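Local coordinates for protein pseudopodium-enriched atypical kinase 1 (PDB 6BHC) that is a dimeric pseudokinase that probably works as a signalling scaffold through its kinase-like fold rather than as an efficient tyrosine kinase, at residues K30-C35 against L410-L415; K19-H24 against I384-L389; T282-Y287 against N294-N299; C181-Q186 against Y287-L292; F57-D62 against N130-W135. The protein carries 1 engineered substitution. All coordinates share one frame; numbering follows the deposited sequence.

Contact 1: K30-C35 against L410-L415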
# COMPACT_ATOMS: atom_id res chain seq x y z
N LYS A 30 -2.54 8.48 10.08
CA LYS A 30 -2.15 7.15 10.53
C LYS A 30 -0.96 6.62 9.73
O LYS A 30 -0.07 5.97 10.28
CB LYS A 30 -3.34 6.20 10.43
CG LYS A 30 -3.07 4.79 10.95
CD LYS A 30 -4.31 3.92 10.86
CE LYS A 30 -4.03 2.49 11.31
NZ LYS A 30 -5.24 1.63 11.22
N LEU A 31 -0.93 6.91 8.42
CA LEU A 31 0.20 6.50 7.60
C LEU A 31 1.47 7.24 8.02
O LEU A 31 2.56 6.65 8.03
CB LEU A 31 -0.10 6.76 6.12
CG LEU A 31 -1.19 5.90 5.49
CD1 LEU A 31 -1.56 6.43 4.11
CD2 LEU A 31 -0.74 4.45 5.40
N ALA A 32 1.35 8.52 8.37
CA ALA A 32 2.52 9.28 8.80
C ALA A 32 3.06 8.75 10.12
O ALA A 32 4.28 8.64 10.31
CB ALA A 32 2.18 10.76 8.91
N VAL A 33 2.16 8.41 11.05
CA VAL A 33 2.59 7.86 12.34
C VAL A 33 3.22 6.48 12.15
O VAL A 33 4.21 6.14 12.80
CB VAL A 33 1.41 7.82 13.32
CG1 VAL A 33 1.77 7.03 14.57
CG2 VAL A 33 0.98 9.23 13.69
N LYS A 34 2.65 5.67 11.25
CA LYS A 34 3.23 4.36 10.99
C LYS A 34 4.61 4.48 10.35
O LYS A 34 5.52 3.71 10.68
CB LYS A 34 2.29 3.53 10.10
CG LYS A 34 1.42 2.56 10.87
CD LYS A 34 0.46 1.82 9.95
CE LYS A 34 -0.22 0.68 10.68
NZ LYS A 34 -0.87 1.13 11.95
N CYS A 35 4.78 5.43 9.43
CA CYS A 35 6.10 5.69 8.88
C CYS A 35 7.07 6.13 9.97
O CYS A 35 8.21 5.66 10.02
CB CYS A 35 6.03 6.76 7.78
SG CYS A 35 5.22 6.23 6.26
N LEU A 410 7.74 12.48 4.64
CA LEU A 410 7.61 13.92 4.83
C LEU A 410 6.42 14.47 4.05
O LEU A 410 5.73 15.38 4.52
CB LEU A 410 8.90 14.62 4.42
CG LEU A 410 10.17 14.16 5.16
CD1 LEU A 410 11.40 14.92 4.67
CD2 LEU A 410 10.00 14.32 6.66
N CYS A 411 6.17 13.94 2.85
CA CYS A 411 5.02 14.38 2.07
C CYS A 411 3.71 14.00 2.76
O CYS A 411 2.75 14.78 2.76
CB CYS A 411 5.08 13.80 0.66
SG CYS A 411 3.74 14.36 -0.43
N ALA A 412 3.66 12.80 3.35
CA ALA A 412 2.48 12.41 4.11
C ALA A 412 2.27 13.30 5.33
O ALA A 412 1.13 13.63 5.67
CB ALA A 412 2.59 10.94 4.53
N GLN A 413 3.36 13.69 5.99
CA GLN A 413 3.24 14.61 7.12
C GLN A 413 2.61 15.93 6.70
O GLN A 413 1.77 16.49 7.41
CB GLN A 413 4.61 14.88 7.75
CG GLN A 413 5.18 13.75 8.59
CD GLN A 413 6.40 14.18 9.38
OE1 GLN A 413 6.97 13.39 10.13
NE2 GLN A 413 6.80 15.44 9.22
N TYR A 414 3.01 16.43 5.53
CA TYR A 414 2.51 17.71 5.05
C TYR A 414 1.01 17.66 4.78
O TYR A 414 0.23 18.43 5.35
CB TYR A 414 3.29 18.11 3.80
CG TYR A 414 2.82 19.38 3.12
CD1 TYR A 414 2.39 20.48 3.86
CD2 TYR A 414 2.85 19.48 1.74
CE1 TYR A 414 1.98 21.64 3.23
CE2 TYR A 414 2.44 20.63 1.10
CZ TYR A 414 2.01 21.70 1.85
OH TYR A 414 1.61 22.85 1.20
N LEU A 415 0.59 16.72 3.93
CA LEU A 415 -0.81 16.68 3.51
C LEU A 415 -1.74 16.25 4.64
O LEU A 415 -2.92 16.62 4.63
CB LEU A 415 -0.97 15.75 2.31
CG LEU A 415 -0.19 16.18 1.06
CD1 LEU A 415 -0.51 15.26 -0.11
CD2 LEU A 415 -0.50 17.62 0.71
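The methyl group of A32 points at A412 and the neighbouring Q413, which brings helix 16-39 close against helix 406-417 in the helical bundle that flanks the kinase-like domain. The two segments run in roughly opposite directions, and the CA atoms of A32 and Q413 lie only 5.6 Å apart. So near an approach needs small residues: on each helix an alanine faces the partner, and the CB atoms of A32 and A412 stand 4.4 Å from each other. The methyl of A32 also lies 4.4 Å from the carbonyl carbon C of A412, so it meets the backbone as well as the side chain.

Elsewhere, L31 leans on M390 of helix 371-396, and with K34 and C35 it packs on L398 of the second subunit. L410 packs on L182 and L185 of helix 173-194, which places helix 406-417 between helix 16-39 and the kinase-like domain; C411 and Y414 rest on W355. The contact therefore ties the N-terminal helix to the C-terminal part of the chain beside the dimer interface.

Q413 suits the partly exposed margin of the contact, because a glutamine offers apolar methylenes below a polar head. Its CG sits beside its own backbone N (chi1 -75°), and from there the amide turns away from A32. The touching atom is the methylene carbon, with Q413 CG 4.2 Å from A32 CB.

Contact 2: K19-H24 against I384-L389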
# COMPACT_ATOMS: atom_id res chain seq x y z
N LYS A 19 -17.19 13.77 4.43
CA LYS A 19 -16.87 12.46 4.97
C LYS A 19 -15.61 11.89 4.33
O LYS A 19 -14.71 11.41 5.03
CB LYS A 19 -18.06 11.51 4.77
CG LYS A 19 -17.76 10.05 5.04
CD LYS A 19 -17.45 9.80 6.51
CE LYS A 19 -17.24 8.32 6.77
NZ LYS A 19 -16.99 8.03 8.21
N ILE A 20 -15.54 11.93 3.00
CA ILE A 20 -14.35 11.43 2.30
C ILE A 20 -13.13 12.28 2.65
O ILE A 20 -12.01 11.77 2.75
CB ILE A 20 -14.61 11.41 0.78
CG1 ILE A 20 -15.79 10.49 0.46
CG2 ILE A 20 -13.36 10.97 0.02
CD1 ILE A 20 -16.09 10.38 -1.01
N ARG A 21 -13.34 13.58 2.84
CA ARG A 21 -12.24 14.45 3.25
C ARG A 21 -11.71 14.06 4.62
O ARG A 21 -10.50 14.09 4.86
CB ARG A 21 -12.71 15.90 3.24
CG ARG A 21 -11.66 16.93 3.59
CD ARG A 21 -12.25 18.32 3.44
NE ARG A 21 -12.81 18.51 2.10
CZ ARG A 21 -13.84 19.29 1.82
NH1 ARG A 21 -14.28 19.39 0.57
NH2 ARG A 21 -14.45 19.96 2.79
N SER A 22 -12.61 13.69 5.54
CA SER A 22 -12.18 13.26 6.86
C SER A 22 -11.50 11.90 6.82
O SER A 22 -10.56 11.66 7.59
CB SER A 22 -13.38 13.23 7.82
OG SER A 22 -12.98 12.83 9.12
N LEU A 23 -11.95 11.00 5.94
CA LEU A 23 -11.33 9.68 5.84
C LEU A 23 -9.90 9.78 5.35
O LEU A 23 -8.99 9.16 5.91
CB LEU A 23 -12.16 8.79 4.91
CG LEU A 23 -13.50 8.28 5.45
CD1 LEU A 23 -14.25 7.52 4.37
CD2 LEU A 23 -13.28 7.39 6.67
N HIS A 24 -9.67 10.56 4.29
CA HIS A 24 -8.31 10.72 3.77
C HIS A 24 -7.40 11.38 4.80
O HIS A 24 -6.25 10.97 4.97
CB HIS A 24 -8.33 11.53 2.48
CG HIS A 24 -8.60 10.71 1.25
ND1 HIS A 24 -9.32 11.18 0.18
CD2 HIS A 24 -8.23 9.44 0.93
CE1 HIS A 24 -9.40 10.24 -0.75
NE2 HIS A 24 -8.74 9.18 -0.32
N ILE A 384 -7.36 16.80 -3.97
CA ILE A 384 -6.73 16.11 -5.09
C ILE A 384 -5.37 15.56 -4.69
O ILE A 384 -5.03 14.41 -5.00
CB ILE A 384 -6.63 17.04 -6.31
CG1 ILE A 384 -8.03 17.39 -6.83
CG2 ILE A 384 -5.79 16.40 -7.41
CD1 ILE A 384 -8.03 18.31 -8.03
N LYS A 385 -4.56 16.37 -4.00
CA LYS A 385 -3.23 15.93 -3.60
C LYS A 385 -3.30 14.78 -2.60
O LYS A 385 -2.48 13.86 -2.65
CB LYS A 385 -2.43 17.10 -3.03
CG LYS A 385 -2.05 18.15 -4.06
CD LYS A 385 -0.92 17.67 -4.95
CE LYS A 385 0.37 17.51 -4.16
NZ LYS A 385 1.52 17.14 -5.03
N ARG A 386 -4.26 14.83 -1.67
CA ARG A 386 -4.42 13.73 -0.72
C ARG A 386 -4.83 12.45 -1.44
O ARG A 386 -4.39 11.36 -1.07
CB ARG A 386 -5.44 14.10 0.35
CG ARG A 386 -4.98 15.17 1.32
CD ARG A 386 -5.88 15.19 2.55
NE ARG A 386 -5.45 16.18 3.53
CZ ARG A 386 -6.11 17.30 3.80
NH1 ARG A 386 -7.24 17.58 3.17
NH2 ARG A 386 -5.64 18.14 4.72
N THR A 387 -5.67 12.57 -2.47
CA THR A 387 -6.07 11.41 -3.24
C THR A 387 -4.89 10.82 -4.00
O THR A 387 -4.70 9.59 -4.02
CB THR A 387 -7.20 11.78 -4.21
OG1 THR A 387 -8.31 12.30 -3.47
CG2 THR A 387 -7.65 10.57 -5.01
N LEU A 388 -4.08 11.67 -4.63
CA LEU A 388 -2.92 11.19 -5.37
C LEU A 388 -1.93 10.47 -4.45
O LEU A 388 -1.44 9.39 -4.78
CB LEU A 388 -2.24 12.35 -6.09
CG LEU A 388 -3.03 12.97 -7.24
CD1 LEU A 388 -2.33 14.21 -7.78
CD2 LEU A 388 -3.25 11.95 -8.34
N LEU A 389 -1.63 11.07 -3.30
CA LEU A 389 -0.69 10.45 -2.37
C LEU A 389 -1.23 9.13 -1.83
O LEU A 389 -0.48 8.16 -1.68
CB LEU A 389 -0.36 11.40 -1.23
CG LEU A 389 0.68 10.89 -0.23
CD1 LEU A 389 1.99 10.57 -0.94
CD2 LEU A 389 0.90 11.90 0.88
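H24 turns its imidazole toward T387, while its CB meets the aliphatic part of R386. The ring of H24 approaches the threonine hydroxyl at a slant, with CE1 3.6 Å and ND1 3.9 Å from T387 OG1. Its CG lies beside the backbone N, which carries the ring along the flank of T387. The hydroxyl of T387 is likewise folded back beside its own backbone N (chi1 -59°), where OG1 is hydrogen-bonded to the carbonyl of D383 one turn earlier. Its polar atom is thus satisfied within its own helix.

R386 leaves its helix as a nearly extended chain, and its CD comes 4.4 Å from H24 CB. R386 is buried, and its NE reaches the carbonyl oxygen of L415 on helix 406-417.

The underlying motif is a pair of crossing helices: the axes of segments 19-24 and 384-389 approach to 10.5 Å with an angle of 50° between their directions. They belong to the helical bundle flanking the kinase-like domain, and this part of it lies on the dimer interface. The rings of H24 and of H24 of the second subunit meet, their planes inclined to each other, and H24 also packs on T387 of that subunit.

R21 marks the edge of the contact. Its chain starts out extended and then kinks at chi3 (-55°), which takes the guanidinium to a salt bridge with D383 through NH1. R21 NE still lies 5.7 Å from R386 NH1, a nearness of like charges that D383 probably offsets, and R21 CG is 4.5 Å from the same NH1.

Contact 3: T282-Y287 against N294-N299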
# COMPACT_ATOMS: atom_id res chain seq x y z
N THR A 282 18.94 30.14 10.91
CA THR A 282 18.49 29.33 9.78
C THR A 282 18.48 30.14 8.49
O THR A 282 18.75 29.60 7.41
CB THR A 282 17.11 28.75 10.07
OG1 THR A 282 17.16 27.95 11.25
CG2 THR A 282 16.63 27.88 8.91
N GLY A 283 18.18 31.44 8.58
CA GLY A 283 18.23 32.28 7.39
C GLY A 283 19.62 32.43 6.83
O GLY A 283 19.80 32.51 5.61
N ILE A 284 20.64 32.46 7.70
CA ILE A 284 22.02 32.49 7.23
C ILE A 284 22.38 31.17 6.55
O ILE A 284 23.09 31.15 5.54
CB ILE A 284 22.97 32.79 8.40
CG1 ILE A 284 22.71 34.20 8.94
CG2 ILE A 284 24.42 32.64 7.98
CD1 ILE A 284 23.63 34.60 10.08
N LEU A 285 21.87 30.05 7.08
CA LEU A 285 22.19 28.75 6.51
C LEU A 285 21.66 28.61 5.09
O LEU A 285 22.25 27.90 4.27
CB LEU A 285 21.63 27.63 7.38
CG LEU A 285 22.20 27.51 8.79
CD1 LEU A 285 21.61 26.30 9.50
CD2 LEU A 285 23.72 27.42 8.75
N ILE A 286 20.54 29.28 4.77
CA ILE A 286 19.98 29.20 3.43
C ILE A 286 20.97 29.75 2.41
O ILE A 286 21.19 29.16 1.34
CB ILE A 286 18.63 29.93 3.36
CG1 ILE A 286 17.59 29.21 4.22
CG2 ILE A 286 18.16 30.05 1.92
CD1 ILE A 286 16.22 29.83 4.15
N TYR A 287 21.59 30.89 2.72
CA TYR A 287 22.60 31.45 1.83
C TYR A 287 23.80 30.51 1.70
O TYR A 287 24.30 30.29 0.59
CB TYR A 287 23.05 32.82 2.34
CG TYR A 287 22.12 33.95 1.98
CD1 TYR A 287 20.95 34.19 2.71
CD2 TYR A 287 22.42 34.81 0.93
CE1 TYR A 287 20.10 35.23 2.38
CE2 TYR A 287 21.58 35.86 0.60
CZ TYR A 287 20.43 36.07 1.33
OH TYR A 287 19.60 37.11 0.99
N ASN A 294 27.90 34.17 4.04
CA ASN A 294 27.07 34.73 5.09
C ASN A 294 26.71 36.18 4.73
O ASN A 294 27.62 37.00 4.53
CB ASN A 294 27.82 34.67 6.42
CG ASN A 294 27.01 35.22 7.59
OD1 ASN A 294 25.85 35.60 7.45
ND2 ASN A 294 27.63 35.26 8.77
N PRO A 295 25.43 36.51 4.62
CA PRO A 295 25.05 37.87 4.18
C PRO A 295 25.66 38.98 5.01
O PRO A 295 25.89 40.08 4.50
CB PRO A 295 23.52 37.86 4.31
CG PRO A 295 23.14 36.43 4.19
CD PRO A 295 24.25 35.64 4.80
N PHE A 296 25.93 38.72 6.29
CA PHE A 296 26.54 39.70 7.17
C PHE A 296 28.06 39.64 7.14
O PHE A 296 28.72 40.35 7.91
CB PHE A 296 26.01 39.51 8.59
CG PHE A 296 24.51 39.51 8.67
CD1 PHE A 296 23.81 40.70 8.80
CD2 PHE A 296 23.80 38.32 8.58
CE1 PHE A 296 22.43 40.70 8.85
CE2 PHE A 296 22.42 38.32 8.63
CZ PHE A 296 21.74 39.51 8.77
N ASP A 297 28.63 38.80 6.27
CA ASP A 297 30.04 38.87 5.91
C ASP A 297 30.26 39.48 4.53
O ASP A 297 31.31 40.10 4.31
CB ASP A 297 30.68 37.48 5.94
CG ASP A 297 30.88 36.96 7.35
OD1 ASP A 297 31.20 37.78 8.24
OD2 ASP A 297 30.72 35.74 7.56
N GLU A 298 29.32 39.31 3.61
CA GLU A 298 29.43 39.95 2.30
C GLU A 298 29.11 41.43 2.38
O GLU A 298 29.75 42.25 1.72
CB GLU A 298 28.51 39.25 1.30
CG GLU A 298 28.48 39.89 -0.09
CD GLU A 298 27.55 39.16 -1.03
OE1 GLU A 298 26.90 38.19 -0.60
OE2 GLU A 298 27.47 39.56 -2.21
N ASN A 299 28.11 41.80 3.20
CA ASN A 299 27.74 43.19 3.44
C ASN A 299 27.87 43.44 4.94
O ASN A 299 26.87 43.47 5.67
CB ASN A 299 26.32 43.48 2.95
CG ASN A 299 26.09 44.95 2.68
OD1 ASN A 299 26.73 45.82 3.27
ND2 ASN A 299 25.16 45.24 1.77
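P295 sets its CG over one face of the Y287 ring, 3.5 Å from the centroid and 13° off the ring normal. This CH-pi contact is the tight core of the interface, and proline suits it because its rigid, slightly polarised methylenes fit a flat aromatic face. Beside it, I284 extends toward the asparagine and the phenylalanine: I284 CG2 lies 3.3 Å from N294 OD1, and I284 CD1 is 4.0 Å from F296 CD2.

The segments join the long helix 277-289, which corresponds to helix alphaF of a kinase C-lobe, to the short helix 295-298 that follows. N294 is the N-cap of the latter, its OD1 accepting a weak bond from F296 N at 3.3 Å. The far end of Y287 is gripped twice, its OH bonding to P313 O and Q326 NE2. Were Y287 an alanine, P295 would probably lose its aromatic platform, and P313 O and Q326 NE2 the hydroxyl they share.

Packing gives out along the short helix. D297, E298 and N299 are poorly ordered, D297 and E298 are exposed, and the bond from N294 ND2 to D297 OD2 is weak.

Contact 4: C181-Q186 against Y287-L292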
# COMPACT_ATOMS: atom_id res chain seq x y z
N CYS A 181 16.07 22.13 0.09
CA CYS A 181 14.76 22.26 0.74
C CYS A 181 14.46 21.06 1.63
O CYS A 181 13.88 21.22 2.71
CB CYS A 181 13.66 22.44 -0.31
SG CYS A 181 13.72 24.00 -1.22
N LEU A 182 14.85 19.86 1.20
CA LEU A 182 14.58 18.67 1.99
C LEU A 182 15.42 18.66 3.27
O LEU A 182 14.93 18.24 4.33
CB LEU A 182 14.84 17.41 1.16
CG LEU A 182 13.71 17.01 0.22
CD1 LEU A 182 14.16 15.91 -0.72
CD2 LEU A 182 12.49 16.57 1.02
N LEU A 183 16.67 19.10 3.19
CA LEU A 183 17.49 19.19 4.40
C LEU A 183 16.97 20.29 5.33
O LEU A 183 16.92 20.10 6.55
CB LEU A 183 18.95 19.44 4.04
CG LEU A 183 19.64 18.32 3.25
CD1 LEU A 183 21.12 18.64 3.06
CD2 LEU A 183 19.46 16.98 3.95
N LEU A 184 16.59 21.44 4.76
CA LEU A 184 16.05 22.52 5.58
C LEU A 184 14.74 22.12 6.24
O LEU A 184 14.45 22.55 7.36
CB LEU A 184 15.87 23.78 4.73
CG LEU A 184 17.14 24.49 4.27
CD1 LEU A 184 16.80 25.62 3.30
CD2 LEU A 184 17.92 25.02 5.45
N LEU A 185 13.93 21.30 5.55
CA LEU A 185 12.68 20.83 6.14
C LEU A 185 12.94 19.96 7.36
O LEU A 185 12.23 20.07 8.37
CB LEU A 185 11.87 20.07 5.09
CG LEU A 185 10.49 19.58 5.53
CD1 LEU A 185 9.64 20.76 5.95
CD2 LEU A 185 9.82 18.80 4.41
N GLN A 186 13.94 19.09 7.29
CA GLN A 186 14.28 18.27 8.45
C GLN A 186 14.84 19.12 9.58
O GLN A 186 14.58 18.83 10.76
CB GLN A 186 15.28 17.18 8.05
CG GLN A 186 14.78 16.23 6.99
CD GLN A 186 15.80 15.17 6.64
OE1 GLN A 186 16.16 14.34 7.47
NE2 GLN A 186 16.28 15.20 5.41
N TYR A 287 21.59 30.89 2.72
CA TYR A 287 22.60 31.45 1.83
C TYR A 287 23.80 30.51 1.70
O TYR A 287 24.30 30.29 0.59
CB TYR A 287 23.05 32.82 2.34
CG TYR A 287 22.12 33.95 1.98
CD1 TYR A 287 20.95 34.19 2.71
CD2 TYR A 287 22.42 34.81 0.93
CE1 TYR A 287 20.10 35.23 2.38
CE2 TYR A 287 21.58 35.86 0.60
CZ TYR A 287 20.43 36.07 1.33
OH TYR A 287 19.60 37.11 0.99
N GLU A 288 24.27 29.96 2.81
CA GLU A 288 25.47 29.12 2.78
C GLU A 288 25.22 27.81 2.04
O GLU A 288 26.08 27.36 1.27
CB GLU A 288 25.95 28.86 4.21
CG GLU A 288 26.42 30.11 4.93
CD GLU A 288 26.91 29.84 6.34
OE1 GLU A 288 26.35 28.96 7.01
OE2 GLU A 288 27.87 30.52 6.78
N MET A 289 24.06 27.19 2.25
CA MET A 289 23.72 25.98 1.51
C MET A 289 23.58 26.22 0.02
O MET A 289 23.75 25.29 -0.77
CB MET A 289 22.44 25.36 2.07
CG MET A 289 22.59 24.84 3.49
SD MET A 289 21.11 23.99 4.07
CE MET A 289 21.10 22.56 2.99
N LEU A 290 23.28 27.46 -0.39
CA LEU A 290 23.24 27.82 -1.80
C LEU A 290 24.59 28.34 -2.30
O LEU A 290 24.63 29.06 -3.30
CB LEU A 290 22.15 28.86 -2.04
CG LEU A 290 20.73 28.36 -1.75
CD1 LEU A 290 19.71 29.46 -1.97
CD2 LEU A 290 20.41 27.14 -2.62
N HIS A 291 25.68 27.99 -1.61
CA HIS A 291 27.03 28.36 -2.01
C HIS A 291 27.21 29.88 -2.07
O HIS A 291 27.97 30.40 -2.89
CB HIS A 291 27.42 27.71 -3.34
CG HIS A 291 27.43 26.22 -3.29
ND1 HIS A 291 26.40 25.45 -3.79
CD2 HIS A 291 28.33 25.35 -2.78
CE1 HIS A 291 26.67 24.17 -3.60
NE2 HIS A 291 27.83 24.08 -2.99
N LEU A 292 26.53 30.59 -1.18
CA LEU A 292 26.70 32.02 -1.02
C LEU A 292 27.32 32.32 0.34
O LEU A 292 27.14 31.54 1.29
CB LEU A 292 25.36 32.75 -1.15
CG LEU A 292 24.57 32.49 -2.43
CD1 LEU A 292 23.20 33.15 -2.35
CD2 LEU A 292 25.34 32.99 -3.64
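M289 pushes its thioether between L183 and L184, touching each with a different atom. Its sulfur SD lies 3.6 Å from L184 CD2, the two side chains sliding past each other in opposite directions. The terminal methyl CE meets L183, standing 3.9 Å from both its CB and its CD1. A bend at the last torsion (chi3 66°) turns CE aside from the line of the chain and onto L183. Long, unbranched and flexible, methionine can span two segments whose nearest CA atoms, those of L184 and M289, are 9.3 Å apart.

In the next shell, L184 packs on L325 and L350, M289 on L206, so the cluster continues into helices 322-332 and 343-354. With the thioether cut back to an alanine, a gap is likely to open between the two segments, and L183 and L184 would lose an apolar neighbour.

Further out, a Schellman motif ends helix 277-289 just after M289: H291, with positive phi, is its C-prime residue, and L292 N bonds to Y287 O at 2.9 Å. The carbonyl of M289 accepts from Y176 OH. Helices 173-194 and 277-289 correspond to alphaE and alphaF of the kinase C-lobe. Their meeting here is wholly apolar, so it rests on dispersion and the exclusion of water.

Contact 5: F57-D62 against N130-W135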
# COMPACT_ATOMS: atom_id res chain seq x y z
N PHE A 57 35.69 -0.86 22.17
CA PHE A 57 35.28 -0.28 20.89
C PHE A 57 36.45 -0.40 19.92
O PHE A 57 37.39 0.40 19.97
CB PHE A 57 34.84 1.17 21.06
CG PHE A 57 33.53 1.31 21.79
CD1 PHE A 57 33.50 1.43 23.17
CD2 PHE A 57 32.33 1.31 21.10
CE1 PHE A 57 32.30 1.56 23.85
CE2 PHE A 57 31.13 1.43 21.77
CZ PHE A 57 31.11 1.56 23.15
N ARG A 58 36.40 -1.40 19.05
CA ARG A 58 37.43 -1.62 18.04
C ARG A 58 37.11 -0.76 16.83
O ARG A 58 36.12 -0.99 16.13
CB ARG A 58 37.51 -3.10 17.66
CG ARG A 58 38.01 -4.02 18.76
CD ARG A 58 36.90 -4.46 19.70
NE ARG A 58 35.78 -5.07 18.98
CZ ARG A 58 35.71 -6.36 18.67
NH1 ARG A 58 36.69 -7.18 19.02
NH2 ARG A 58 34.66 -6.83 18.02
N LEU A 59 37.93 0.26 16.59
CA LEU A 59 37.72 1.14 15.46
C LEU A 59 37.93 0.38 14.16
O LEU A 59 38.97 -0.25 13.95
CB LEU A 59 38.67 2.34 15.53
CG LEU A 59 38.55 3.22 16.78
CD1 LEU A 59 39.43 4.45 16.66
CD2 LEU A 59 37.10 3.61 17.02
N THR A 60 36.93 0.44 13.28
CA THR A 60 37.00 -0.26 12.00
C THR A 60 37.87 0.44 10.98
O THR A 60 38.12 -0.12 9.91
CB THR A 60 35.59 -0.43 11.43
OG1 THR A 60 35.00 0.85 11.21
CG2 THR A 60 34.71 -1.21 12.41
N SER A 61 38.35 1.65 11.28
CA SER A 61 39.20 2.40 10.37
C SER A 61 39.95 3.45 11.16
O SER A 61 39.52 3.87 12.24
CB SER A 61 38.37 3.06 9.25
OG SER A 61 39.18 3.89 8.44
N ASP A 62 41.10 3.86 10.62
CA ASP A 62 41.89 4.92 11.24
C ASP A 62 41.55 6.30 10.71
O ASP A 62 41.86 7.30 11.37
CB ASP A 62 43.38 4.64 11.06
CG ASP A 62 43.87 3.49 11.92
OD1 ASP A 62 43.19 3.17 12.92
OD2 ASP A 62 44.94 2.92 11.61
N ASN A 130 46.66 10.89 20.54
CA ASN A 130 46.63 12.16 19.82
C ASN A 130 46.56 11.97 18.31
O ASN A 130 46.08 12.88 17.61
CB ASN A 130 47.86 13.00 20.18
CG ASN A 130 47.84 13.50 21.61
OD1 ASN A 130 47.04 13.03 22.43
ND2 ASN A 130 48.72 14.44 21.92
N ARG A 131 47.02 10.83 17.79
CA ARG A 131 46.98 10.60 16.35
C ARG A 131 45.55 10.56 15.82
O ARG A 131 45.34 10.79 14.62
CB ARG A 131 47.71 9.31 16.01
CG ARG A 131 47.19 8.09 16.74
CD ARG A 131 47.95 6.84 16.34
NE ARG A 131 47.45 5.65 17.04
CZ ARG A 131 46.42 4.92 16.62
NH1 ARG A 131 45.78 5.24 15.51
NH2 ARG A 131 46.03 3.86 17.32
N LEU A 132 44.57 10.26 16.67
CA LEU A 132 43.18 10.24 16.23
C LEU A 132 42.58 11.64 16.18
O LEU A 132 41.68 11.90 15.38
CB LEU A 132 42.35 9.36 17.16
CG LEU A 132 42.72 7.88 17.22
CD1 LEU A 132 41.91 7.18 18.30
CD2 LEU A 132 42.50 7.23 15.86
N LEU A 133 43.08 12.56 17.00
CA LEU A 133 42.54 13.91 17.08
C LEU A 133 43.27 14.82 16.11
O LEU A 133 44.50 14.94 16.20
CB LEU A 133 42.66 14.45 18.49
CG LEU A 133 42.08 13.56 19.57
CD1 LEU A 133 42.33 14.15 20.94
CD2 LEU A 133 40.59 13.35 19.34
N PRO A 134 42.58 15.46 15.17
CA PRO A 134 43.28 16.36 14.24
C PRO A 134 43.82 17.61 14.91
O PRO A 134 44.81 18.18 14.43
CB PRO A 134 42.20 16.70 13.20
CG PRO A 134 41.14 15.66 13.37
CD PRO A 134 41.16 15.29 14.81
N TRP A 135 43.20 18.06 16.00
CA TRP A 135 43.61 19.29 16.68
C TRP A 135 44.70 19.07 17.71
O TRP A 135 44.96 19.97 18.53
CB TRP A 135 42.40 19.96 17.33
CG TRP A 135 41.76 19.13 18.41
CD1 TRP A 135 42.11 19.09 19.73
CD2 TRP A 135 40.66 18.23 18.27
NE1 TRP A 135 41.30 18.22 20.41
CE2 TRP A 135 40.40 17.67 19.54
CE3 TRP A 135 39.87 17.83 17.18
CZ2 TRP A 135 39.38 16.75 19.75
CZ3 TRP A 135 38.86 16.91 17.40
CH2 TRP A 135 38.63 16.38 18.67
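L59 and L132 make a small, partly buried apolar contact at the margin of the N-lobe, joining the edge strand 57-59 to the loop between strands 123-128 and 143-150. The two leucines reach for each other tip to tip, with L59 CD1 4.0 Å from L132 CD1. Their isobutyl branches bridge backbones that stay well apart, the CA atoms of L59 and L132 being separated by 10.6 Å. Leucine suits the place, being long enough to span the distance and, at L59, apolar enough to pack on Y74 and A76 of the sheet.

On the solvent side the chemistry changes. D62 and R131 carry opposite charges, and the carboxylate approaches the edge of the guanidinium near its plane, yet D62 OD1 is 4.2 Å from R131 NH1, too far for a salt bridge. Any attraction is therefore probably modest and screened by water. R131 turns at its first torsion (chi1 56°) and is then extended, which carries its charged end toward D62.

Firmer bonds position both segments. R58 and T60 pair through their backbones with S77 and T75 of strand 71-78, and the carbonyl of L132 accepts from Y74 OH on the same strand. This is the antiparallel sheet of a kinase N-lobe, with strands 57-59 and 71-78 in the places of beta1 and beta2 and residues 130-135 in that of the beta4-beta5 loop.

Overall arrangement
Contacts 1 to 4 are buried, contact 5 only partly so. Contacts 1 and 2 share helix 16-39 and touch directly, L389 packing on A412 and L415; both belong to the flanking helical bundle, and both reach the second subunit. Contacts 3 and 4 lie in the kinase C-lobe, share Y287 and use helix 277-289, with no other chain touching their segments. Contact 4 is the nearest of all to the chain's centre and purely apolar, whereas contact 3 pairs a CH-pi core with poorly ordered polar residues. Contact 1 depends on small alanines and contact 2 on larger polar groups. Contact 5 stands alone in the N-lobe, its centre about 52 Å from that of contact 2.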